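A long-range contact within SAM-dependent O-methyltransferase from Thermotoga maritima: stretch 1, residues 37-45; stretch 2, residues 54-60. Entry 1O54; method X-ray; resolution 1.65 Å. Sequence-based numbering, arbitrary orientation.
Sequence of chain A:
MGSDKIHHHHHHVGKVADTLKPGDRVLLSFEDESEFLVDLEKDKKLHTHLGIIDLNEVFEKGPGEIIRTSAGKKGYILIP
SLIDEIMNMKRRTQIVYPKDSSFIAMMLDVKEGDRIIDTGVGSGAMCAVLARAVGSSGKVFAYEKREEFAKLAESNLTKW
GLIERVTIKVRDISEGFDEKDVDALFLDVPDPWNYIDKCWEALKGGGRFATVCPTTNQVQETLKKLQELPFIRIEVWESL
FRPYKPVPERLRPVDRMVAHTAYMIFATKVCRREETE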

# COMPACT_ATOMS: atom_id res chain seq x y z
N LEU A 37 -28.26 5.67 12.36
CA LEU A 37 -28.14 5.18 13.72
C LEU A 37 -29.02 6.05 14.58
O LEU A 37 -28.80 7.28 14.65
CB LEU A 37 -26.68 5.24 14.20
CG LEU A 37 -26.10 3.96 14.80
CD1 LEU A 37 -24.61 4.11 14.98
CD2 LEU A 37 -26.74 3.60 16.12
N VAL A 38 -30.02 5.45 15.21
CA VAL A 38 -30.98 6.21 16.01
C VAL A 38 -31.37 5.52 17.31
O VAL A 38 -31.30 4.29 17.44
CB VAL A 38 -32.25 6.48 15.20
CG1 VAL A 38 -31.92 7.24 13.95
CG2 VAL A 38 -32.95 5.19 14.84
N ASP A 39 -31.78 6.35 18.26
CA ASP A 39 -32.37 5.89 19.51
C ASP A 39 -33.84 5.62 19.27
O ASP A 39 -34.56 6.50 18.79
CB ASP A 39 -32.25 6.95 20.60
CG ASP A 39 -30.85 7.48 20.72
OD1 ASP A 39 -29.93 6.66 20.95
OD2 ASP A 39 -30.58 8.70 20.58
N LEU A 40 -34.29 4.43 19.61
CA LEU A 40 -35.69 4.07 19.46
C LEU A 40 -36.51 4.73 20.55
O LEU A 40 -36.27 4.54 21.73
CB LEU A 40 -35.88 2.56 19.54
CG LEU A 40 -35.55 1.76 18.29
CD1 LEU A 40 -35.90 0.31 18.59
CD2 LEU A 40 -36.35 2.28 17.07
N GLU A 41 -37.50 5.50 20.15
CA GLU A 41 -38.43 6.08 21.09
C GLU A 41 -39.80 6.08 20.44
O GLU A 41 -39.94 6.26 19.23
CB GLU A 41 -37.97 7.49 21.49
CG GLU A 41 -36.57 7.58 22.13
CD GLU A 41 -36.43 6.89 23.50
OE1 GLU A 41 -37.45 6.47 24.11
OE2 GLU A 41 -35.27 6.76 23.98
N LYS A 42 -40.82 5.83 21.26
CA LYS A 42 -42.20 5.77 20.80
C LYS A 42 -42.60 7.09 20.18
O LYS A 42 -42.19 8.14 20.66
CB LYS A 42 -43.14 5.38 21.96
CG LYS A 42 -43.10 3.87 22.30
CD LYS A 42 -43.10 3.55 23.80
CE LYS A 42 -44.48 3.70 24.41
NZ LYS A 42 -44.55 3.22 25.84
N ASP A 43 -43.31 7.04 19.06
CA ASP A 43 -43.85 8.22 18.38
C ASP A 43 -42.82 9.16 17.76
O ASP A 43 -43.13 10.30 17.42
CB ASP A 43 -44.77 9.01 19.33
CG ASP A 43 -45.91 8.17 19.87
OD1 ASP A 43 -46.53 7.41 19.07
OD2 ASP A 43 -46.28 8.21 21.06
N LYS A 44 -41.59 8.68 17.58
CA LYS A 44 -40.58 9.44 16.84
C LYS A 44 -40.65 9.07 15.36
O LYS A 44 -40.87 7.91 15.01
CB LYS A 44 -39.18 9.18 17.39
N LYS A 45 -40.47 10.07 14.51
CA LYS A 45 -40.29 9.83 13.09
C LYS A 45 -38.94 10.37 12.64
O LYS A 45 -38.47 11.39 13.14
CB LYS A 45 -41.42 10.44 12.28
CG LYS A 45 -42.79 9.97 12.74
CD LYS A 45 -43.88 10.40 11.78
N ASP A 54 -41.29 5.60 10.34
CA ASP A 54 -42.04 5.59 11.58
C ASP A 54 -41.43 4.59 12.57
O ASP A 54 -41.55 3.39 12.39
CB ASP A 54 -43.49 5.19 11.25
CG ASP A 54 -44.39 5.22 12.45
OD1 ASP A 54 -43.92 5.55 13.56
OD2 ASP A 54 -45.61 4.94 12.38
N LEU A 55 -40.77 5.10 13.61
CA LEU A 55 -40.06 4.20 14.55
C LEU A 55 -41.00 3.30 15.36
O LEU A 55 -40.60 2.23 15.78
CB LEU A 55 -39.15 4.99 15.49
CG LEU A 55 -38.03 5.80 14.80
CD1 LEU A 55 -37.12 6.45 15.85
CD2 LEU A 55 -37.21 4.94 13.88
N ASN A 56 -42.25 3.72 15.55
CA ASN A 56 -43.26 2.80 16.12
C ASN A 56 -43.29 1.43 15.45
O ASN A 56 -43.46 0.41 16.13
CB ASN A 56 -44.66 3.43 16.08
CG ASN A 56 -44.87 4.42 17.19
OD1 ASN A 56 -44.15 4.40 18.19
ND2 ASN A 56 -45.86 5.30 17.04
N GLU A 57 -43.12 1.41 14.13
CA GLU A 57 -43.07 0.16 13.36
C GLU A 57 -41.93 -0.74 13.78
O GLU A 57 -42.06 -1.95 13.75
CB GLU A 57 -42.93 0.43 11.86
CG GLU A 57 -44.07 1.23 11.24
CD GLU A 57 -44.04 1.19 9.71
OE1 GLU A 57 -43.86 0.09 9.15
OE2 GLU A 57 -44.22 2.25 9.08
N VAL A 58 -40.80 -0.14 14.14
CA VAL A 58 -39.64 -0.89 14.53
C VAL A 58 -39.92 -1.76 15.76
O VAL A 58 -39.43 -2.88 15.83
CB VAL A 58 -38.40 0.01 14.76
CG1 VAL A 58 -37.24 -0.80 15.22
CG2 VAL A 58 -38.07 0.76 13.47
N PHE A 59 -40.73 -1.26 16.70
CA PHE A 59 -41.06 -2.05 17.89
C PHE A 59 -41.86 -3.33 17.55
O PHE A 59 -41.91 -4.25 18.37
CB PHE A 59 -41.85 -1.25 18.91
CG PHE A 59 -41.12 -0.05 19.44
CD1 PHE A 59 -41.53 1.22 19.10
CD2 PHE A 59 -40.03 -0.19 20.27
CE1 PHE A 59 -40.86 2.35 19.59
CE2 PHE A 59 -39.34 0.94 20.75
CZ PHE A 59 -39.79 2.21 20.41
N GLU A 60 -42.46 -3.36 16.38
CA GLU A 60 -43.24 -4.54 15.93
C GLU A 60 -42.47 -5.43 14.98
O GLU A 60 -43.08 -6.30 14.33
CB GLU A 60 -44.49 -4.09 15.22
CG GLU A 60 -45.25 -2.99 15.92
CD GLU A 60 -45.68 -3.40 17.32
OE1 GLU A 60 -45.21 -4.42 17.88
OE2 GLU A 60 -46.49 -2.67 17.86

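How does the strand at the start of the first stretch meet the second? It does so lightly. Val38 points toward the second stretch, and its CG2 lies 4.4 Å from CD2 of Leu55, at the margin of apolar contact. Asp39 turns its side chain away, as suits an exposed carboxylate, and offers only backbone: its O is 3.9 Å from Leu55 CD1.

What forms the apolar centre? Leu40 leaves its backbone sideways, but with chi1 m and chi2 t the end of its side chain comes nearer the helical turn. There Leu40 CD2 sits 3.7 Å from Val58 CG1 and 4.2 Å from Leu55 CB, while Leu40 CB lies 4.0 Å from Phe59 CE2. Leu55, Val58 and Phe59 all point toward the first stretch, so the three present apolar groups to Leu40, which is buried. Leu55 gives up the most area, 101 Å².

How does the chain turn over this surface? A type II turn runs from Glu41 to Lys44. The Glu41 side chain points away, but its carbonyl C meets the edge of the Phe59 ring, 3.9 Å from CZ. Lys42 uses its aliphatic part, placing CG 3.8 Å from Phe59 CE1, while the end of its side chain leads away.

Which polar bonds fasten the turn? Asn56 both accepts and donates, as its amide allows: Asp43 N bonds to Asn56 OD1 at 2.9 Å, and Asn56 ND2 bonds to Asp43 OD1 at 3.0 Å. Both are nearly straight. Next, Leu55 N donates to Lys44 O at 3.1 Å, joining the backbones, while Lys44 CB rests 3.8 Å from Leu55 CD1. Beyond it, Lys45 pairs with Asp54 in an antiparallel bridge without hydrogen bonds of its own. Asp54 also caps the helix, its OD1 accepting a weak bond from Asn56 N at 3.2 Å.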